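Local coordinates for lipopolysaccharide biosynthesis protein wbpB (Thermus thermophilus, PDB 3O9Z), which probably acts as an NAD-dependent sugar dehydrogenase in the biosynthesis of 2,3-diacetamido-2,3-dideoxy-D-mannuronic acid, with 2-oxoglutarate bound beside the cofactor, at residues R207-Y215 against W225-F233. Residues are numbered along the deposited sequence; the frame is centred on the assembly and turned at random.
Sequences RTPTVNAGY and WFLSIDPSF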
loop_
_atom_site.group_PDB
_atom_site.type_symbol
_atom_site.label_atom_id
_atom_site.label_comp_id
_atom_site.label_asym_id
_atom_site.label_seq_id
_atom_site.Cartn_x
_atom_site.Cartn_y
_atom_site.Cartn_z
ATOM N N ARG A 207 -29.242 -12.457 5.281
ATOM C CA ARG A 207 -28.136 -11.560 4.962
ATOM C C ARG A 207 -26.854 -11.919 5.694
ATOM O O ARG A 207 -26.632 -11.397 6.802
ATOM C CB ARG A 207 -28.536 -10.091 5.212
ATOM C CG ARG A 207 -27.394 -9.089 5.155
ATOM C CD ARG A 207 -27.687 -8.022 6.165
ATOM N NE ARG A 207 -28.485 -6.996 5.520
ATOM C CZ ARG A 207 -29.602 -6.484 6.022
ATOM N NH1 ARG A 207 -30.088 -6.918 7.183
ATOM N NH2 ARG A 207 -30.201 -5.522 5.337
ATOM N N THR A 208 -26.060 -12.816 5.094
ATOM C CA THR A 208 -24.825 -13.384 5.676
ATOM C C THR A 208 -23.675 -12.967 4.766
ATOM O O THR A 208 -23.896 -12.335 3.760
ATOM C CB THR A 208 -24.775 -14.912 5.676
ATOM O OG1 THR A 208 -24.622 -15.404 4.334
ATOM C CG2 THR A 208 -26.006 -15.514 6.333
ATOM N N PRO A 209 -22.418 -13.318 5.111
ATOM C CA PRO A 209 -21.346 -12.862 4.239
ATOM C C PRO A 209 -21.401 -13.346 2.787
ATOM O O PRO A 209 -20.901 -12.665 1.892
ATOM C CB PRO A 209 -20.072 -13.366 4.951
ATOM C CG PRO A 209 -20.487 -13.361 6.411
ATOM C CD PRO A 209 -21.920 -13.802 6.414
ATOM N N THR A 210 -22.044 -14.487 2.555
ATOM C CA THR A 210 -22.044 -15.038 1.216
ATOM C C THR A 210 -23.445 -15.189 0.627
ATOM O O THR A 210 -23.528 -15.585 -0.532
ATOM C CB THR A 210 -21.395 -16.416 1.184
ATOM O OG1 THR A 210 -22.071 -17.208 2.166
ATOM C CG2 THR A 210 -19.897 -16.271 1.569
ATOM N N VAL A 211 -24.488 -14.822 1.365
ATOM C CA VAL A 211 -25.866 -14.997 0.847
ATOM C C VAL A 211 -26.694 -13.782 1.226
ATOM O O VAL A 211 -26.659 -13.328 2.383
ATOM C CB VAL A 211 -26.566 -16.165 1.517
ATOM C CG1 VAL A 211 -28.075 -16.198 1.145
ATOM C CG2 VAL A 211 -25.865 -17.505 1.129
ATOM N N ASN A 212 -27.449 -13.256 0.276
ATOM C CA ASN A 212 -28.555 -12.333 0.573
ATOM C C ASN A 212 -29.774 -12.854 -0.174
ATOM O O ASN A 212 -29.652 -13.297 -1.312
ATOM C CB ASN A 212 -28.281 -10.909 0.081
ATOM C CG ASN A 212 -27.286 -10.113 0.965
ATOM O OD1 ASN A 212 -26.588 -10.590 1.888
ATOM N ND2 ASN A 212 -27.288 -8.823 0.696
ATOM N N ALA A 213 -30.949 -12.779 0.434
ATOM C CA ALA A 213 -32.171 -13.150 -0.260
ATOM C C ALA A 213 -33.286 -12.238 0.193
ATOM O O ALA A 213 -33.247 -11.704 1.317
ATOM C CB ALA A 213 -32.557 -14.577 0.089
ATOM N N GLY A 214 -34.295 -12.072 -0.636
ATOM C CA GLY A 214 -35.409 -11.218 -0.238
ATOM C C GLY A 214 -36.524 -11.210 -1.269
ATOM O O GLY A 214 -36.676 -12.146 -2.058
ATOM N N TYR A 215 -37.315 -10.152 -1.221
ATOM C CA TYR A 215 -38.502 -9.991 -2.081
ATOM C C TYR A 215 -38.609 -8.538 -2.494
ATOM O O TYR A 215 -38.271 -7.636 -1.701
ATOM C CB TYR A 215 -39.733 -10.390 -1.257
ATOM C CG TYR A 215 -41.079 -10.187 -1.929
ATOM C CD1 TYR A 215 -41.520 -11.123 -2.879
ATOM C CD2 TYR A 215 -41.837 -9.063 -1.660
ATOM C CE1 TYR A 215 -42.718 -10.944 -3.509
ATOM C CE2 TYR A 215 -43.083 -8.898 -2.308
ATOM C CZ TYR A 215 -43.474 -9.848 -3.209
ATOM O OH TYR A 215 -44.722 -9.654 -3.796
ATOM N N TRP A 225 -35.914 -13.124 -4.748
ATOM C CA TRP A 225 -34.526 -13.126 -5.212
ATOM C C TRP A 225 -33.581 -13.792 -4.233
ATOM O O TRP A 225 -33.801 -13.782 -3.031
ATOM C CB TRP A 225 -34.069 -11.711 -5.604
ATOM C CG TRP A 225 -34.165 -10.677 -4.493
ATOM C CD1 TRP A 225 -35.218 -9.811 -4.248
ATOM C CD2 TRP A 225 -33.183 -10.396 -3.506
ATOM N NE1 TRP A 225 -34.928 -9.002 -3.167
ATOM C CE2 TRP A 225 -33.676 -9.336 -2.711
ATOM C CE3 TRP A 225 -31.888 -10.885 -3.265
ATOM C CZ2 TRP A 225 -32.973 -8.787 -1.643
ATOM C CZ3 TRP A 225 -31.199 -10.324 -2.190
ATOM C CH2 TRP A 225 -31.733 -9.303 -1.389
ATOM N N PHE A 226 -32.518 -14.381 -4.781
ATOM C CA PHE A 226 -31.483 -15.033 -4.014
ATOM C C PHE A 226 -30.163 -14.740 -4.690
ATOM O O PHE A 226 -30.055 -14.922 -5.913
ATOM C CB PHE A 226 -31.752 -16.542 -3.970
ATOM C CG PHE A 226 -30.726 -17.314 -3.191
ATOM C CD1 PHE A 226 -30.978 -17.640 -1.868
ATOM C CD2 PHE A 226 -29.530 -17.705 -3.788
ATOM C CE1 PHE A 226 -30.050 -18.356 -1.134
ATOM C CE2 PHE A 226 -28.580 -18.427 -3.050
ATOM C CZ PHE A 226 -28.833 -18.717 -1.700
ATOM N N LEU A 227 -29.213 -14.275 -3.886
ATOM C CA LEU A 227 -27.869 -13.910 -4.351
ATOM C C LEU A 227 -26.828 -14.659 -3.494
ATOM O O LEU A 227 -26.886 -14.588 -2.260
ATOM C CB LEU A 227 -27.741 -12.388 -4.140
ATOM C CG LEU A 227 -26.305 -11.878 -4.264
ATOM C CD1 LEU A 227 -25.707 -12.082 -5.654
ATOM C CD2 LEU A 227 -26.354 -10.381 -3.856
ATOM N N SER A 228 -25.857 -15.317 -4.129
ATOM C CA SER A 228 -24.775 -15.871 -3.340
ATOM C C SER A 228 -23.482 -15.911 -4.139
ATOM O O SER A 228 -23.484 -16.003 -5.385
ATOM C CB SER A 228 -25.093 -17.292 -2.880
ATOM O OG SER A 228 -24.076 -17.819 -2.009
ATOM N N ILE A 229 -22.397 -15.803 -3.386
ATOM C CA ILE A 229 -21.051 -16.040 -3.911
ATOM C C ILE A 229 -20.492 -17.378 -3.456
ATOM O O ILE A 229 -19.294 -17.647 -3.650
ATOM C CB ILE A 229 -20.070 -14.871 -3.624
ATOM C CG1 ILE A 229 -20.095 -14.594 -2.128
ATOM C CG2 ILE A 229 -20.485 -13.636 -4.457
ATOM C CD1 ILE A 229 -18.972 -13.640 -1.605
ATOM N N ASP A 230 -21.345 -18.182 -2.821
ATOM C CA ASP A 230 -20.979 -19.583 -2.481
ATOM C C ASP A 230 -21.486 -20.496 -3.605
ATOM O O ASP A 230 -22.701 -20.645 -3.771
ATOM C CB ASP A 230 -21.629 -19.925 -1.147
ATOM C CG ASP A 230 -21.323 -21.321 -0.671
ATOM O OD1 ASP A 230 -20.795 -22.107 -1.480
ATOM O OD2 ASP A 230 -21.674 -21.611 0.498
ATOM N N PRO A 231 -20.564 -21.119 -4.351
ATOM C CA PRO A 231 -21.007 -21.928 -5.491
ATOM C C PRO A 231 -21.711 -23.236 -5.091
ATOM O O PRO A 231 -22.332 -23.854 -5.948
ATOM C CB PRO A 231 -19.685 -22.206 -6.221
ATOM C CG PRO A 231 -18.677 -22.274 -5.127
ATOM C CD PRO A 231 -19.093 -21.093 -4.219
ATOM N N SER A 232 -21.804 -23.533 -3.796
ATOM C CA SER A 232 -22.610 -24.656 -3.337
ATOM C C SER A 232 -24.083 -24.441 -3.677
ATOM O O SER A 232 -24.887 -25.382 -3.636
ATOM C CB SER A 232 -22.438 -24.937 -1.839
ATOM O OG SER A 232 -23.136 -24.017 -1.018
ATOM N N PHE A 233 -24.484 -23.196 -3.935
ATOM C CA PHE A 233 -25.902 -22.955 -4.266
ATOM C C PHE A 233 -26.231 -23.092 -5.745
ATOM O O PHE A 233 -27.383 -22.975 -6.154
ATOM C CB PHE A 233 -26.386 -21.572 -3.752
ATOM C CG PHE A 233 -26.519 -21.492 -2.234
ATOM C CD1 PHE A 233 -27.585 -22.073 -1.548
ATOM C CD2 PHE A 233 -25.513 -20.903 -1.503
ATOM C CE1 PHE A 233 -27.681 -21.994 -0.175
ATOM C CE2 PHE A 233 -25.581 -20.844 -0.118
ATOM C CZ PHE A 233 -26.662 -21.380 0.541
HETATM O O HOH W 1 -22.612 -19.872 2.356
#
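The indole of Trp225 lies flat over the backbone of its cross-strand partner Gly214, whose N sits 3.4 Å above the ring plane and whose CA makes a CH-pi contact with the five-membered ring. With chi1 of Trp225 at 58°, CG lies between the backbone N and the carbonyl carbon, which carries the indole across the partner strand. Glycine suits the place, since a CB here would run into Trp225 CZ2, while Asn212 CB meets the ring edge in plane, 3.7 Å from CZ3. With an alanine in place of Trp225, the Gly214 backbone would probably lose this aromatic cover, and Phe189 its edge-to-face partner. The two strands form an antiparallel beta hairpin in the sheet of the C-terminal alpha/beta domain; within these segments Asn212 with Leu227 and Gly214 with Trp225 are hydrogen-bonded pairs. Leu227, on the same face as Trp225, packs against the 2-oxoglutarate-binding Tyr158. On the opposite face the small Ala213 CB rests against Phe226 CD1, and branched Val211 spreads its methyls, CG1 to Phe226 CE1 (3.7 Å) and CG2 to Phe233 CE2 (3.6 Å). Just before strand 211-218 begins, Thr210 O accepts from both Ile229 N (3.1 Å) and Ser228 OG (2.7 Å), the hydroxyl coming from above the carbonyl plane. Serine fits because OG also accepts from Asp230 N, closing an ST turn. A water joins Thr210 OG1 to Asp230 OD2.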